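Long-range contact in inactive glucansucrase (Lactobacillus reuteri, PDB 5JBD), which is an inactive member of the glucansucrase family, glycoside hydrolase family 70, built around a TIM-type barrel and holding a calcium ion: residues A[565-571]-A[612-618]. Residues are numbered along the deposited sequence; the frame is centred on the assembly and turned at random.
Sequences YRNLIDT and YLGVWVP
A classic beta bulge breaks this antiparallel pair: Leu568 and Ile569 both face Val615, whose O accepts weak hydrogen bonds from Leu568 N (2.9 Å) and Ile569 N (3.3 Å). Leu568 (phi/psi -66/-50) leaves extended geometry, and Asn567 before it centres an inverse gamma turn. The strand axes run at 144°, 4.4 Å apart at closest. Before the bulge Arg566 pairs with Val617 (Arg566 N to Val617 O 2.7 Å, Val617 N to Arg566 O 3.2 Å) and Asn567 with Trp616, non-hydrogen-bonded (CA to CA 5.1 Å); the register then shifts by one, and Val615 N reaches Ile569 O at 2.9 Å. Helix 483-496 packs on the side of Ile569 and Val617, where Leu568 CD2 lies 3.8 Å from Val615 CG1. On the Asn567 face, Trp616 (chi1 m, chi2 90°) lays its indole over Asn567 CA, CZ3 3.4 Å away. At the diverging Tyr565-Pro618 pair, Tyr565 CE2 meets Pro618 CD at 3.6 Å. Thr571 OG1 (chi1 m) donates to Leu613 O at 2.7 Å. The pair belongs to an antiparallel sheet separate from the parallel barrel strands. Two amides thus share one acceptor weakly, while Asn567 ND2 to Asp570 OD2 (3.1 Å) bridges the bulge.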
loop_
_atom_site.group_PDB
_atom_site.type_symbol
_atom_site.label_atom_id
_atom_site.label_comp_id
_atom_site.label_asym_id
_atom_site.label_seq_id
_atom_site.Cartn_x
_atom_site.Cartn_y
_atom_site.Cartn_z
ATOM N N TYR A 565 27.798 28.374 22.108
ATOM C CA TYR A 565 26.923 27.645 21.183
ATOM C C TYR A 565 27.188 28.078 19.748
ATOM O O TYR A 565 27.394 29.265 19.475
ATOM C CB TYR A 565 25.448 27.855 21.566
ATOM C CG TYR A 565 25.062 26.964 22.705
ATOM C CD1 TYR A 565 25.356 27.312 24.009
ATOM C CD2 TYR A 565 24.491 25.713 22.461
ATOM C CE1 TYR A 565 25.045 26.476 25.055
ATOM C CE2 TYR A 565 24.178 24.858 23.497
ATOM C CZ TYR A 565 24.457 25.241 24.789
ATOM O OH TYR A 565 24.139 24.409 25.816
ATOM N N ARG A 566 27.194 27.106 18.844
ATOM C CA ARG A 566 27.393 27.355 17.433
ATOM C C ARG A 566 26.054 27.543 16.734
ATOM O O ARG A 566 25.098 26.804 16.983
ATOM C CB ARG A 566 28.146 26.170 16.790
ATOM C CG ARG A 566 28.484 26.397 15.322
ATOM C CD ARG A 566 29.542 25.425 14.818
ATOM N NE ARG A 566 29.026 24.061 14.626
ATOM C CZ ARG A 566 28.576 23.540 13.474
ATOM N NH1 ARG A 566 28.528 24.249 12.342
ATOM N NH2 ARG A 566 28.160 22.274 13.449
ATOM N N ASN A 567 26.023 28.501 15.817
ATOM C CA ASN A 567 24.863 28.792 14.991
ATOM C C ASN A 567 24.805 27.765 13.858
ATOM O O ASN A 567 25.327 27.992 12.758
ATOM C CB ASN A 567 24.998 30.220 14.432
ATOM C CG ASN A 567 23.728 30.730 13.784
ATOM O OD1 ASN A 567 22.795 29.987 13.538
ATOM N ND2 ASN A 567 23.699 32.038 13.501
ATOM N N LEU A 568 24.163 26.635 14.127
ATOM C CA LEU A 568 24.099 25.540 13.151
ATOM C C LEU A 568 23.294 25.903 11.908
ATOM O O LEU A 568 23.741 25.665 10.781
ATOM C CB LEU A 568 23.492 24.290 13.779
ATOM C CG LEU A 568 23.593 23.008 12.931
ATOM C CD1 LEU A 568 24.974 22.397 13.078
ATOM C CD2 LEU A 568 22.537 22.011 13.360
ATOM N N ILE A 569 22.089 26.417 12.119
ATOM C CA ILE A 569 21.231 26.901 11.035
ATOM C C ILE A 569 20.593 28.212 11.482
ATOM O O ILE A 569 20.094 28.297 12.596
ATOM C CB ILE A 569 20.093 25.912 10.691
ATOM C CG1 ILE A 569 20.660 24.539 10.300
ATOM C CG2 ILE A 569 19.211 26.474 9.570
ATOM C CD1 ILE A 569 19.605 23.480 10.051
ATOM N N ASP A 570 20.582 29.204 10.593
ATOM C CA ASP A 570 19.875 30.469 10.814
ATOM C C ASP A 570 19.175 30.850 9.505
ATOM O O ASP A 570 19.530 30.348 8.432
ATOM C CB ASP A 570 20.856 31.562 11.269
ATOM C CG ASP A 570 20.202 32.656 12.147
ATOM O OD1 ASP A 570 18.959 32.787 12.175
ATOM O OD2 ASP A 570 20.960 33.413 12.796
ATOM N N THR A 571 18.172 31.720 9.601
ATOM C CA THR A 571 17.377 32.132 8.440
ATOM C C THR A 571 17.916 33.453 7.860
ATOM O O THR A 571 18.291 34.354 8.614
ATOM C CB THR A 571 15.884 32.253 8.818
ATOM O OG1 THR A 571 15.438 31.019 9.406
ATOM C CG2 THR A 571 15.029 32.550 7.620
ATOM N N TYR A 612 10.188 31.536 10.855
ATOM C CA TYR A 612 11.592 31.549 11.281
ATOM C C TYR A 612 12.093 30.153 11.580
ATOM O O TYR A 612 11.330 29.314 12.079
ATOM C CB TYR A 612 11.771 32.424 12.525
ATOM C CG TYR A 612 13.227 32.540 12.988
ATOM C CD1 TYR A 612 14.135 33.360 12.314
ATOM C CD2 TYR A 612 13.702 31.790 14.078
ATOM C CE1 TYR A 612 15.465 33.447 12.714
ATOM C CE2 TYR A 612 15.026 31.872 14.486
ATOM C CZ TYR A 612 15.903 32.707 13.809
ATOM O OH TYR A 612 17.219 32.793 14.225
ATOM N N LEU A 613 13.386 29.922 11.314
ATOM C CA LEU A 613 14.090 28.706 11.743
ATOM C C LEU A 613 15.469 29.061 12.279
ATOM O O LEU A 613 16.240 29.766 11.612
ATOM C CB LEU A 613 14.226 27.683 10.591
ATOM C CG LEU A 613 14.996 26.385 10.926
ATOM C CD1 LEU A 613 14.356 25.627 12.099
ATOM C CD2 LEU A 613 15.118 25.490 9.702
ATOM N N GLY A 614 15.780 28.570 13.480
ATOM C CA GLY A 614 17.129 28.669 14.036
ATOM C C GLY A 614 17.490 27.415 14.817
ATOM O O GLY A 614 16.642 26.872 15.516
ATOM N N VAL A 615 18.742 26.973 14.728
ATOM C CA VAL A 615 19.215 25.821 15.498
ATOM C C VAL A 615 20.598 26.078 16.105
ATOM O O VAL A 615 21.533 26.502 15.380
ATOM C CB VAL A 615 19.247 24.548 14.625
ATOM C CG1 VAL A 615 19.616 23.329 15.482
ATOM C CG2 VAL A 615 17.904 24.351 13.944
ATOM N N TRP A 616 20.725 25.805 17.407
ATOM C CA TRP A 616 21.971 26.031 18.170
ATOM C C TRP A 616 22.450 24.745 18.817
ATOM O O TRP A 616 21.644 24.021 19.413
ATOM C CB TRP A 616 21.753 27.085 19.271
ATOM C CG TRP A 616 21.388 28.419 18.688
ATOM C CD1 TRP A 616 20.143 28.876 18.412
ATOM C CD2 TRP A 616 22.295 29.425 18.243
ATOM N NE1 TRP A 616 20.209 30.124 17.839
ATOM C CE2 TRP A 616 21.523 30.485 17.723
ATOM C CE3 TRP A 616 23.698 29.535 18.233
ATOM C CZ2 TRP A 616 22.099 31.647 17.198
ATOM C CZ3 TRP A 616 24.274 30.700 17.710
ATOM C CH2 TRP A 616 23.471 31.734 17.193
ATOM N N VAL A 617 23.755 24.478 18.720
ATOM C CA VAL A 617 24.383 23.322 19.383
ATOM C C VAL A 617 25.688 23.714 20.074
ATOM O O VAL A 617 26.339 24.667 19.654
ATOM C CB VAL A 617 24.663 22.150 18.400
ATOM C CG1 VAL A 617 23.359 21.610 17.839
ATOM C CG2 VAL A 617 25.609 22.552 17.275
ATOM N N PRO A 618 26.084 22.972 21.116
ATOM C CA PRO A 618 27.370 23.276 21.751
ATOM C C PRO A 618 28.579 23.248 20.800
ATOM O O PRO A 618 28.640 22.426 19.891
ATOM C CB PRO A 618 27.506 22.177 22.817
ATOM C CG PRO A 618 26.091 21.787 23.134
ATOM C CD PRO A 618 25.354 21.908 21.836
HETATM O O HOH W 1 29.486 22.163 17.232
#